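Putative dehydrogenase (Pseudomonas fluorescens, PDB 6UUG) acts as the methanesulfinate monooxygenase MsuC of a two-component flavin-dependent system that serves bacterial sulfur assimilation. Local coordinates at residues A298-F303 and F362-A367; Q353-C358 and R378-L383; E308-L313 and V348-Q353; F95-S100 and I263-F268. One frame throughout, in Å; residues are numbered along the deposited sequence.

How the contacts relate
Helix 294-327 carries contacts 1 and 3, and helix 333-360 carries contacts 2 and 3, with Gln353 common to the last two. Contacts 1, 2 and 3 all belong to the helical C-terminal region of the acyl-CoA dehydrogenase family, while contact 4 joins the N-terminal family region to helix 247-277. Along the chain contact 4 closes first; contact 3 then falls within the span bridged by contact 1, and contact 2 crosses contact 1. Contacts 2 and 4 are centred about 9 Å apart, contacts 1 and 3 about 18 Å. An Arg311-Glu265 salt bridge ties contact 3 to contact 4, and so to the N-terminal region. Contacts 1 and 2 touch a second subunit, contacts 1 and 3 a third.

Contact 1: A298-F303 and F362-A367; sequences AHYGEF and FEVTGA
His299 and Val364 mark the closest backbone approach, 7.4 Å from CA to CA, between a continuous helix and the single turn of helix 362-365. Val364 drives its two methyls into a recess made by three side chains of helix 294-327. Its CG1 lies beside the backbone N and anti to the carbonyl carbon (chi1 -59°), which aims it at His299, 3.5 Å from His299 CB. CG2, set between N and carbonyl carbon, reaches Tyr300, coming within 3.4 Å of Tyr300 CE2 and 3.5 Å of Tyr300 OH. The same methyl meets the Phe303 ring at its edge, 4.1 Å from CE2, so a single branch touches two aromatic rings. Glu363 approaches the far end of the imidazole obliquely: its carboxylate is turned 74° from the His299 ring, and Glu363 OE2 is 3.3 Å from His299 NE2. That nitrogen is hydrogen-bonded to Asp393 of a second subunit and ND1 to Arg360, so both ring nitrogens have partners and the ring's rotation is probably fixed. Gly366 leaves the helical path with a positive phi of 99°, where a side chain would be jammed against the carbonyl oxygen of Thr365. Thr275 OG1 is hydrogen-bonded to both Tyr300 OH and Val364 O, tying the two segments to helix 247-277. Phe303 packs on Ile357 and Arg360 of helix 333-360, so this buried patch lies where three long helices of the C-terminal region meet helix 362-365, at the interfaces with the second and third subunits.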
loop_
_atom_site.group_PDB
_atom_site.type_symbol
_atom_site.label_atom_id
_atom_site.label_comp_id
_atom_site.label_asym_id
_atom_site.label_seq_id
_atom_site.Cartn_x
_atom_site.Cartn_y
_atom_site.Cartn_z
ATOM N N ALA A 298 6.579 15.665 -0.943
ATOM C CA ALA A 298 5.541 14.694 -1.287
ATOM C C ALA A 298 5.144 13.866 -0.067
ATOM O O ALA A 298 3.951 13.593 0.139
ATOM C CB ALA A 298 6.009 13.810 -2.439
ATOM N N HIS A 299 6.120 13.482 0.765
ATOM C CA HIS A 299 5.803 12.813 2.030
ATOM C C HIS A 299 4.876 13.657 2.884
ATOM O O HIS A 299 3.892 13.154 3.429
ATOM C CB HIS A 299 7.058 12.517 2.843
ATOM C CG HIS A 299 7.804 11.308 2.387
ATOM N ND1 HIS A 299 7.234 10.055 2.358
ATOM C CD2 HIS A 299 9.075 11.160 1.950
ATOM C CE1 HIS A 299 8.128 9.180 1.927
ATOM N NE2 HIS A 299 9.255 9.823 1.678
ATOM N N TYR A 300 5.201 14.944 3.054
ATOM C CA TYR A 300 4.339 15.796 3.871
ATOM C C TYR A 300 2.953 15.956 3.265
ATOM O O TYR A 300 1.968 16.046 4.011
ATOM C CB TYR A 300 5.010 17.157 4.106
ATOM C CG TYR A 300 5.897 17.106 5.332
ATOM C CD1 TYR A 300 5.350 17.218 6.599
ATOM C CD2 TYR A 300 7.278 16.879 5.223
ATOM C CE1 TYR A 300 6.131 17.134 7.731
ATOM C CE2 TYR A 300 8.082 16.811 6.366
ATOM C CZ TYR A 300 7.501 16.937 7.607
ATOM O OH TYR A 300 8.271 16.857 8.750
ATOM N N GLY A 301 2.850 15.985 1.929
ATOM C CA GLY A 301 1.538 16.021 1.297
ATOM C C GLY A 301 0.731 14.763 1.563
ATOM O O GLY A 301 -0.474 14.827 1.789
ATOM N N GLU A 302 1.386 13.608 1.551
ATOM C CA GLU A 302 0.692 12.375 1.929
ATOM C C GLU A 302 0.288 12.380 3.401
ATOM O O GLU A 302 -0.825 11.950 3.733
ATOM C CB GLU A 302 1.565 11.164 1.577
ATOM C CG GLU A 302 1.685 11.002 0.058
ATOM C CD GLU A 302 2.456 9.785 -0.378
ATOM O OE1 GLU A 302 3.404 9.386 0.320
ATOM O OE2 GLU A 302 2.133 9.250 -1.451
ATOM N N PHE A 303 1.150 12.876 4.297
ATOM C CA PHE A 303 0.733 13.004 5.694
ATOM C C PHE A 303 -0.505 13.889 5.806
ATOM O O PHE A 303 -1.429 13.595 6.578
ATOM C CB PHE A 303 1.850 13.598 6.545
ATOM C CG PHE A 303 3.122 12.783 6.557
ATOM C CD1 PHE A 303 3.110 11.431 6.248
ATOM C CD2 PHE A 303 4.326 13.390 6.851
ATOM C CE1 PHE A 303 4.294 10.688 6.244
ATOM C CE2 PHE A 303 5.511 12.663 6.859
ATOM C CZ PHE A 303 5.496 11.309 6.543
ATOM N N PHE A 362 9.946 9.155 9.889
ATOM C CA PHE A 362 11.392 9.078 10.007
ATOM C C PHE A 362 12.092 9.306 8.679
ATOM O O PHE A 362 13.265 9.699 8.680
ATOM C CB PHE A 362 11.805 7.728 10.613
ATOM C CG PHE A 362 11.569 7.636 12.103
ATOM C CD1 PHE A 362 12.532 8.081 13.004
ATOM C CD2 PHE A 362 10.369 7.130 12.608
ATOM C CE1 PHE A 362 12.325 8.005 14.387
ATOM C CE2 PHE A 362 10.150 7.046 13.996
ATOM C CZ PHE A 362 11.125 7.487 14.886
ATOM N N GLU A 363 11.412 9.092 7.552
ATOM C CA GLU A 363 12.036 9.361 6.253
ATOM C C GLU A 363 12.203 10.851 5.963
ATOM O O GLU A 363 12.959 11.206 5.053
ATOM C CB GLU A 363 11.235 8.729 5.121
ATOM C CG GLU A 363 11.266 7.213 5.128
ATOM C CD GLU A 363 10.822 6.626 3.802
ATOM O OE1 GLU A 363 10.205 5.542 3.820
ATOM O OE2 GLU A 363 11.097 7.239 2.744
ATOM N N VAL A 364 11.504 11.725 6.677
ATOM C CA VAL A 364 11.695 13.163 6.510
ATOM C C VAL A 364 12.384 13.814 7.691
ATOM O O VAL A 364 12.725 15.003 7.598
ATOM C CB VAL A 364 10.370 13.900 6.213
ATOM C CG1 VAL A 364 9.727 13.353 4.934
ATOM C CG2 VAL A 364 9.440 13.821 7.401
ATOM N N THR A 365 12.596 13.098 8.794
ATOM C CA THR A 365 13.410 13.628 9.881
ATOM C C THR A 365 14.856 13.145 9.785
ATOM O O THR A 365 15.778 13.914 10.064
ATOM C CB THR A 365 12.802 13.277 11.249
ATOM O OG1 THR A 365 12.714 11.854 11.415
ATOM C CG2 THR A 365 11.420 13.878 11.381
ATOM N N GLY A 366 15.086 11.895 9.383
ATOM C CA GLY A 366 16.419 11.461 8.990
ATOM C C GLY A 366 17.167 10.697 10.072
ATOM O O GLY A 366 16.670 10.438 11.174
ATOM N N ALA A 367 18.422 10.371 9.734
ATOM C CA ALA A 367 19.195 9.402 10.507
ATOM C C ALA A 367 19.532 9.896 11.910
ATOM O O ALA A 367 19.705 9.083 12.822
ATOM C CB ALA A 367 20.482 9.042 9.758
#

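Contact 2: Q353-C358 and R378-L383; sequences QGLEIC and RHWRNL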
loop_
_atom_site.group_PDB
_atom_site.type_symbol
_atom_site.label_atom_id
_atom_site.label_comp_id
_atom_site.label_asym_id
_atom_site.label_seq_id
_atom_site.Cartn_x
_atom_site.Cartn_y
_atom_site.Cartn_z
ATOM N N GLN A 353 -3.908 4.693 9.084
ATOM C CA GLN A 353 -3.195 5.846 8.554
ATOM C C GLN A 353 -2.358 6.527 9.635
ATOM O O GLN A 353 -1.287 7.079 9.341
ATOM C CB GLN A 353 -4.187 6.822 7.924
ATOM C CG GLN A 353 -4.869 6.273 6.662
ATOM C CD GLN A 353 -5.831 7.292 6.060
ATOM O OE1 GLN A 353 -6.972 7.401 6.489
ATOM N NE2 GLN A 353 -5.363 8.049 5.080
ATOM N N GLY A 354 -2.821 6.504 10.882
ATOM C CA GLY A 354 -2.028 7.062 11.964
ATOM C C GLY A 354 -0.717 6.315 12.150
ATOM O O GLY A 354 0.344 6.920 12.296
ATOM N N LEU A 355 -0.776 4.979 12.162
ATOM C CA LEU A 355 0.453 4.229 12.400
ATOM C C LEU A 355 1.438 4.432 11.263
ATOM O O LEU A 355 2.656 4.503 11.498
ATOM C CB LEU A 355 0.131 2.737 12.600
ATOM C CG LEU A 355 1.274 1.886 13.152
ATOM C CD1 LEU A 355 1.552 2.241 14.614
ATOM C CD2 LEU A 355 0.898 0.413 13.007
ATOM N N GLU A 356 0.922 4.583 10.039
ATOM C CA GLU A 356 1.780 4.833 8.883
ATOM C C GLU A 356 2.507 6.172 9.004
ATOM O O GLU A 356 3.699 6.272 8.688
ATOM C CB GLU A 356 0.942 4.783 7.609
ATOM C CG GLU A 356 1.692 5.194 6.338
ATOM C CD GLU A 356 2.834 4.248 5.973
ATOM O OE1 GLU A 356 3.639 4.618 5.087
ATOM O OE2 GLU A 356 2.932 3.146 6.558
ATOM N N ILE A 357 1.810 7.218 9.463
ATOM C CA ILE A 357 2.491 8.496 9.694
ATOM C C ILE A 357 3.594 8.341 10.744
ATOM O O ILE A 357 4.708 8.859 10.582
ATOM C CB ILE A 357 1.472 9.581 10.095
ATOM C CG1 ILE A 357 0.544 9.881 8.924
ATOM C CG2 ILE A 357 2.192 10.841 10.575
ATOM C CD1 ILE A 357 -0.637 10.801 9.307
ATOM N N CYS A 358 3.301 7.655 11.851
ATOM C CA CYS A 358 4.276 7.531 12.924
ATOM C C CYS A 358 5.512 6.746 12.483
ATOM O O CYS A 358 6.588 6.927 13.060
ATOM C CB CYS A 358 3.649 6.861 14.141
ATOM S SG CYS A 358 2.352 7.851 14.941
ATOM N N ARG A 378 8.358 7.005 20.271
ATOM C CA ARG A 378 7.326 6.777 21.283
ATOM C C ARG A 378 5.920 6.889 20.692
ATOM O O ARG A 378 5.019 6.145 21.099
ATOM C CB ARG A 378 7.510 7.746 22.465
ATOM C CG ARG A 378 7.103 9.206 22.220
ATOM C CD ARG A 378 7.590 10.125 23.352
ATOM N NE ARG A 378 7.142 11.506 23.157
ATOM C CZ ARG A 378 7.690 12.342 22.281
ATOM N NH1 ARG A 378 8.713 11.945 21.526
ATOM N NH2 ARG A 378 7.224 13.579 22.152
ATOM N N HIS A 379 5.719 7.777 19.716
ATOM C CA HIS A 379 4.409 7.867 19.076
ATOM C C HIS A 379 4.056 6.551 18.399
ATOM O O HIS A 379 2.972 6.008 18.611
ATOM C CB HIS A 379 4.379 9.002 18.052
ATOM C CG HIS A 379 4.852 10.319 18.588
ATOM N ND1 HIS A 379 4.141 11.039 19.524
ATOM C CD2 HIS A 379 5.951 11.056 18.299
ATOM C CE1 HIS A 379 4.790 12.159 19.798
ATOM N NE2 HIS A 379 5.894 12.191 19.071
ATOM N N TRP A 380 4.971 6.015 17.582
ATOM C CA TRP A 380 4.705 4.724 16.946
ATOM C C TRP A 380 4.455 3.640 17.996
ATOM O O TRP A 380 3.502 2.862 17.880
ATOM C CB TRP A 380 5.868 4.325 16.015
ATOM C CG TRP A 380 5.577 3.060 15.203
ATOM C CD1 TRP A 380 5.001 2.986 13.958
ATOM C CD2 TRP A 380 5.839 1.705 15.603
ATOM N NE1 TRP A 380 4.889 1.659 13.565
ATOM C CE2 TRP A 380 5.391 0.859 14.558
ATOM C CE3 TRP A 380 6.412 1.124 16.740
ATOM C CZ2 TRP A 380 5.520 -0.543 14.613
ATOM C CZ3 TRP A 380 6.542 -0.279 16.792
ATOM C CH2 TRP A 380 6.070 -1.086 15.742
ATOM N N ARG A 381 5.303 3.566 19.036
ATOM C CA ARG A 381 5.132 2.503 20.034
ATOM C C ARG A 381 3.792 2.610 20.751
ATOM O O ARG A 381 3.138 1.594 21.028
ATOM C CB ARG A 381 6.254 2.545 21.073
ATOM C CG ARG A 381 7.569 2.020 20.576
ATOM C CD ARG A 381 8.550 1.930 21.739
ATOM N NE ARG A 381 9.158 3.217 22.059
ATOM C CZ ARG A 381 8.861 3.972 23.115
ATOM N NH1 ARG A 381 7.931 3.599 23.993
ATOM N NH2 ARG A 381 9.510 5.116 23.298
ATOM N N ASN A 382 3.399 3.830 21.106
ATOM C CA ASN A 382 2.122 4.028 21.786
ATOM C C ASN A 382 0.964 3.606 20.893
ATOM O O ASN A 382 0.039 2.911 21.331
ATOM C CB ASN A 382 1.980 5.499 22.190
ATOM C CG ASN A 382 2.906 5.882 23.331
ATOM O OD1 ASN A 382 3.370 5.020 24.075
ATOM N ND2 ASN A 382 3.168 7.180 23.477
ATOM N N LEU A 383 0.985 4.039 19.640
ATOM C CA LEU A 383 -0.112 3.700 18.747
ATOM C C LEU A 383 -0.078 2.224 18.380
ATOM O O LEU A 383 -1.123 1.583 18.284
ATOM C CB LEU A 383 -0.053 4.582 17.498
ATOM C CG LEU A 383 -1.249 4.576 16.560
ATOM C CD1 LEU A 383 -2.518 4.907 17.320
ATOM C CD2 LEU A 383 -1.000 5.601 15.453
HETATM O O HOH W 1 6.857 7.607 16.020
#
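His379 meets Cys358 through its CB, 3.9 Å from SG, and directs its ring to another helix, where NE2 is hydrogen-bonded to Glu270. One residue on, the backbone of Trp380 comes so close that Cys358 CB lies 3.7 Å from Trp380 CA. A water bridges the two helices here, donating to Cys358 O and accepting from Trp380 N; the backbone N-H of Trp380, in the opening turn of its helix, thus finds a partner. The indole, with CG anti to the backbone N (chi1 -174°), presents a face to Leu355, whose CD1 sits 3.8 Å from the centroid of the five-membered ring and 25° off its normal, a CH-pi contact. The pair belongs to the helical C-terminal region of the acyl-CoA dehydrogenase fold, where helices 333-360 and 378-386 run nearly antiparallel here, 153° apart with axes 9.0 Å from each other. Trp380 also stacks on Trp380 of a second subunit, extending this packing across the interface. A turn later Leu383 pushes CD2 against the opposing backbone, 3.4 Å from Gly354 C and equally near Leu355 N. The missing side chain of Gly354 eases this approach, since a beta carbon would sit tightly against that methyl. Leu383 CB touches Leu355 CD1 at 4.0 Å, so the same leucine methyl meets both the indole and Leu383.

Contact 3: E308-L313 and V348-Q353; sequences EGIRLL and VAASRQ
Ile310 fits against Ala349, Ala350 and Gln353 where helices 294-327 and 333-360, successive members of the acyl-CoA dehydrogenase C-terminal helical bundle, run antiparallel at 153°. The local axes come within 9.2 Å, consistent with the small alanines on the facing side. The tight part is apolar and centred on Ile310. Its CG2, anti to the backbone N, touches Ala350 CB at 3.7 Å, while the CG1 branch points the other way along the partner helix and sets CD1 3.8 Å from Gln353 CB. CG1 itself passes over the backbone, 3.9 Å from Ala349 O. Replacing Ile310 by an alanine would probably open a gap between the helices, leaving the Ala350 methyl and Gln353 CB without their apolar partner. Leu313 extends the core by a turn: its CD1 meets Ala349 CB at 3.7 Å, and the residue also packs on Leu312 of a third subunit. The looser margin is formed by Gln353, partly exposed, whose extended chain slides past Ile310 in the opposite direction; its OE1 reaches only to 3.9 Å from Ile310 CG1, a van der Waals contact. Away from the partner helix lies a charged cluster instead. There Arg311 NE forms a salt bridge with Glu265 of helix 247-277, and Glu308 OE1 another with Arg316 of the third subunit. Within the segment Arg311 NH1 donates to Glu308 OE2 at 2.9 Å; this oxygen lies almost in the guanidinium plane and is itself met on the anti side of the carboxylate, 28° out of the carboxylate plane.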
loop_
_atom_site.group_PDB
_atom_site.type_symbol
_atom_site.label_atom_id
_atom_site.label_comp_id
_atom_site.label_asym_id
_atom_site.label_seq_id
_atom_site.Cartn_x
_atom_site.Cartn_y
_atom_site.Cartn_z
ATOM N N GLU A 308 -6.049 14.853 7.211
ATOM C CA GLU A 308 -7.303 15.557 6.948
ATOM C C GLU A 308 -8.479 14.586 6.890
ATOM O O GLU A 308 -9.539 14.845 7.473
ATOM C CB GLU A 308 -7.190 16.363 5.655
ATOM C CG GLU A 308 -6.344 17.623 5.825
ATOM C CD GLU A 308 -7.037 18.683 6.676
ATOM O OE1 GLU A 308 -7.737 19.546 6.093
ATOM O OE2 GLU A 308 -6.881 18.663 7.916
ATOM N N GLY A 309 -8.302 13.455 6.211
ATOM C CA GLY A 309 -9.357 12.452 6.172
ATOM C C GLY A 309 -9.711 11.908 7.546
ATOM O O GLY A 309 -10.894 11.765 7.876
ATOM N N ILE A 310 -8.688 11.584 8.363
ATOM C CA ILE A 310 -8.949 11.093 9.723
ATOM C C ILE A 310 -9.703 12.147 10.523
ATOM O O ILE A 310 -10.686 11.846 11.210
ATOM C CB ILE A 310 -7.642 10.720 10.446
ATOM C CG1 ILE A 310 -6.881 9.634 9.709
ATOM C CG2 ILE A 310 -7.961 10.200 11.846
ATOM C CD1 ILE A 310 -5.465 9.550 10.195
ATOM N N ARG A 311 -9.230 13.395 10.461
ATOM C CA ARG A 311 -9.851 14.464 11.243
ATOM C C ARG A 311 -11.348 14.557 10.968
ATOM O O ARG A 311 -12.156 14.608 11.898
ATOM C CB ARG A 311 -9.171 15.799 10.931
ATOM C CG ARG A 311 -7.791 15.962 11.592
ATOM C CD ARG A 311 -7.006 17.111 10.946
ATOM N NE ARG A 311 -5.716 17.327 11.616
ATOM C CZ ARG A 311 -4.656 17.896 11.045
ATOM N NH1 ARG A 311 -4.718 18.321 9.789
ATOM N NH2 ARG A 311 -3.534 18.058 11.737
ATOM N N LEU A 312 -11.740 14.589 9.688
ATOM C CA LEU A 312 -13.167 14.727 9.394
ATOM C C LEU A 312 -13.966 13.510 9.864
ATOM O O LEU A 312 -15.099 13.656 10.360
ATOM C CB LEU A 312 -13.377 14.970 7.904
ATOM C CG LEU A 312 -12.793 16.275 7.347
ATOM C CD1 LEU A 312 -13.257 16.454 5.891
ATOM C CD2 LEU A 312 -13.188 17.481 8.210
ATOM N N LEU A 313 -13.425 12.302 9.686
ATOM C CA LEU A 313 -14.150 11.112 10.136
ATOM C C LEU A 313 -14.313 11.103 11.650
ATOM O O LEU A 313 -15.384 10.745 12.166
ATOM C CB LEU A 313 -13.428 9.844 9.674
ATOM C CG LEU A 313 -13.509 9.490 8.191
ATOM C CD1 LEU A 313 -12.453 8.365 7.946
ATOM C CD2 LEU A 313 -14.932 9.023 7.851
ATOM N N VAL A 348 -10.793 2.725 12.189
ATOM C CA VAL A 348 -9.942 2.034 11.218
ATOM C C VAL A 348 -8.997 3.024 10.540
ATOM O O VAL A 348 -7.784 2.785 10.437
ATOM C CB VAL A 348 -10.798 1.269 10.196
ATOM C CG1 VAL A 348 -9.917 0.716 9.075
ATOM C CG2 VAL A 348 -11.501 0.114 10.905
ATOM N N ALA A 349 -9.526 4.173 10.103
ATOM C CA ALA A 349 -8.682 5.164 9.445
ATOM C C ALA A 349 -7.624 5.706 10.396
ATOM O O ALA A 349 -6.440 5.795 10.035
ATOM C CB ALA A 349 -9.527 6.313 8.893
ATOM N N ALA A 350 -8.025 6.066 11.616
ATOM C CA ALA A 350 -7.053 6.607 12.566
ATOM C C ALA A 350 -5.979 5.581 12.889
ATOM O O ALA A 350 -4.806 5.929 13.026
ATOM C CB ALA A 350 -7.736 7.058 13.851
ATOM N N SER A 351 -6.370 4.312 13.015
ATOM C CA SER A 351 -5.409 3.265 13.358
ATOM C C SER A 351 -4.402 3.067 12.243
ATOM O O SER A 351 -3.182 3.091 12.470
ATOM C CB SER A 351 -6.148 1.948 13.633
ATOM O OG SER A 351 -6.930 2.040 14.820
ATOM N N ARG A 352 -4.899 2.823 11.031
ATOM C CA ARG A 352 -4.025 2.422 9.931
ATOM C C ARG A 352 -3.223 3.598 9.407
ATOM O O ARG A 352 -1.995 3.510 9.244
ATOM C CB ARG A 352 -4.847 1.832 8.797
ATOM C CG ARG A 352 -5.392 0.502 9.118
ATOM C CD ARG A 352 -6.005 -0.085 7.889
ATOM N NE ARG A 352 -5.829 -1.525 7.889
ATOM C CZ ARG A 352 -6.330 -2.314 6.949
ATOM N NH1 ARG A 352 -7.024 -1.769 5.960
ATOM N NH2 ARG A 352 -6.139 -3.630 7.003
ATOM N N GLN A 353 -3.908 4.693 9.084
ATOM C CA GLN A 353 -3.195 5.846 8.554
ATOM C C GLN A 353 -2.358 6.527 9.635
ATOM O O GLN A 353 -1.287 7.079 9.341
ATOM C CB GLN A 353 -4.187 6.822 7.924
ATOM C CG GLN A 353 -4.869 6.273 6.662
ATOM C CD GLN A 353 -5.831 7.292 6.060
ATOM O OE1 GLN A 353 -6.972 7.401 6.489
ATOM N NE2 GLN A 353 -5.363 8.049 5.080
#

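Contact 4: F95-S100 and I263-F268; sequences FAKVDS and IAEGAF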
loop_
_atom_site.group_PDB
_atom_site.type_symbol
_atom_site.label_atom_id
_atom_site.label_comp_id
_atom_site.label_asym_id
_atom_site.label_seq_id
_atom_site.Cartn_x
_atom_site.Cartn_y
_atom_site.Cartn_z
ATOM N N PHE A 95 -4.487 16.093 24.702
ATOM C CA PHE A 95 -3.476 15.485 25.567
ATOM C C PHE A 95 -2.657 14.456 24.796
ATOM O O PHE A 95 -1.433 14.383 24.950
ATOM C CB PHE A 95 -4.119 14.821 26.782
ATOM C CG PHE A 95 -4.627 15.787 27.816
ATOM C CD1 PHE A 95 -3.974 16.987 28.041
ATOM C CD2 PHE A 95 -5.754 15.488 28.558
ATOM C CE1 PHE A 95 -4.450 17.886 29.002
ATOM C CE2 PHE A 95 -6.226 16.375 29.524
ATOM C CZ PHE A 95 -5.568 17.568 29.737
ATOM N N ALA A 96 -3.313 13.682 23.930
ATOM C CA ALA A 96 -2.629 12.612 23.207
ATOM C C ALA A 96 -1.551 13.124 22.257
ATOM O O ALA A 96 -0.645 12.357 21.906
ATOM C CB ALA A 96 -3.646 11.766 22.440
ATOM N N LYS A 97 -1.622 14.391 21.841
ATOM C CA LYS A 97 -0.560 14.942 21.007
ATOM C C LYS A 97 0.781 14.930 21.731
ATOM O O LYS A 97 1.829 14.789 21.084
ATOM C CB LYS A 97 -0.902 16.366 20.582
ATOM C CG LYS A 97 -2.114 16.484 19.696
ATOM C CD LYS A 97 -2.460 17.960 19.459
ATOM C CE LYS A 97 -3.694 18.081 18.635
ATOM N NZ LYS A 97 -3.914 19.509 18.199
ATOM N N VAL A 98 0.771 15.048 23.063
ATOM C CA VAL A 98 2.005 15.186 23.833
ATOM C C VAL A 98 2.222 13.992 24.759
ATOM O O VAL A 98 3.367 13.643 25.072
ATOM C CB VAL A 98 2.018 16.499 24.648
ATOM C CG1 VAL A 98 1.934 17.706 23.729
ATOM C CG2 VAL A 98 0.888 16.524 25.654
ATOM N N ASP A 99 1.138 13.353 25.206
ATOM C CA ASP A 99 1.257 12.358 26.275
ATOM C C ASP A 99 0.044 11.422 26.207
ATOM O O ASP A 99 -0.980 11.679 26.841
ATOM C CB ASP A 99 1.352 13.052 27.621
ATOM C CG ASP A 99 1.653 12.099 28.762
ATOM O OD1 ASP A 99 1.532 10.858 28.591
ATOM O OD2 ASP A 99 2.022 12.614 29.847
ATOM N N SER A 100 0.181 10.341 25.444
ATOM C CA SER A 100 -0.971 9.476 25.232
ATOM C C SER A 100 -1.325 8.672 26.473
ATOM O O SER A 100 -2.464 8.217 26.578
ATOM C CB SER A 100 -0.723 8.535 24.057
ATOM O OG SER A 100 0.380 7.704 24.321
ATOM N N ILE A 263 -2.266 11.211 18.734
ATOM C CA ILE A 263 -0.895 10.700 18.627
ATOM C C ILE A 263 -0.303 11.024 17.254
ATOM O O ILE A 263 0.824 11.525 17.143
ATOM C CB ILE A 263 -0.866 9.187 18.899
ATOM C CG1 ILE A 263 -1.162 8.875 20.369
ATOM C CG2 ILE A 263 0.487 8.616 18.495
ATOM C CD1 ILE A 263 -1.502 7.396 20.604
ATOM N N ALA A 264 -1.058 10.736 16.185
ATOM C CA ALA A 264 -0.593 11.035 14.831
ATOM C C ALA A 264 -0.351 12.531 14.630
ATOM O O ALA A 264 0.629 12.924 13.982
ATOM C CB ALA A 264 -1.602 10.502 13.809
ATOM N N GLU A 265 -1.232 13.384 15.180
ATOM C CA GLU A 265 -1.049 14.829 15.041
ATOM C C GLU A 265 0.187 15.303 15.798
ATOM O O GLU A 265 0.927 16.175 15.321
ATOM C CB GLU A 265 -2.302 15.567 15.547
ATOM C CG GLU A 265 -3.509 15.423 14.632
ATOM C CD GLU A 265 -4.723 16.198 15.117
ATOM O OE1 GLU A 265 -5.052 16.125 16.317
ATOM O OE2 GLU A 265 -5.355 16.869 14.268
ATOM N N GLY A 266 0.444 14.731 16.972
ATOM C CA GLY A 266 1.618 15.144 17.725
ATOM C C GLY A 266 2.898 14.675 17.064
ATOM O O GLY A 266 3.884 15.421 16.982
ATOM N N ALA A 267 2.886 13.446 16.545
ATOM C CA ALA A 267 4.026 12.935 15.789
ATOM C C ALA A 267 4.311 13.810 14.579
ATOM O O ALA A 267 5.465 14.162 14.301
ATOM C CB ALA A 267 3.757 11.493 15.349
ATOM N N PHE A 268 3.256 14.163 13.836
ATOM C CA PHE A 268 3.402 15.024 12.672
ATOM C C PHE A 268 4.022 16.362 13.054
ATOM O O PHE A 268 4.953 16.834 12.396
ATOM C CB PHE A 268 2.029 15.235 12.026
ATOM C CG PHE A 268 1.994 16.311 10.978
ATOM C CD1 PHE A 268 2.286 16.020 9.653
ATOM C CD2 PHE A 268 1.598 17.606 11.309
ATOM C CE1 PHE A 268 2.236 17.018 8.664
ATOM C CE2 PHE A 268 1.533 18.605 10.330
ATOM C CZ PHE A 268 1.856 18.309 9.009
#
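Ala96 and Ile263 meet mainly through backbone, with Ala96 O 3.7 Å from Ile263 CA and the side chains brushing at 4.3 Å between CB and CG1. Lys97 then brings its carbonyl down on Gly266: Gly266 CA is 3.4 Å from Lys97 O, a CA-H...O contact with 157° at the hydrogen. A beta carbon on Gly266 would clash with that oxygen, so the backbones can come this close only with glycine here. Beyond CG the Lys97 chain is extended and crosses Glu265 at a slant, CE lying 3.3 Å from Glu265 OE1; NZ stays 4.0 Å from the same oxygen, too far for a salt bridge, though the opposite charges remain close. With an alanine here, Glu265 OE1 would probably lose both the CE methylene against it and a nearby positive charge. Glu265 OE2 has stronger mates in Arg311 and Arg93. This turn links two helices of the N-terminal region of the acyl-CoA dehydrogenase fold and rests on helix 247-277 of the C-terminal one. Asp99, as N-cap, bonds Ile102 N at the start of helix 100-119. Ser100 closes the contact by setting CB 3.7 Å from Ile263 CD1, while its OG is hydrogen-bonded to Gln213.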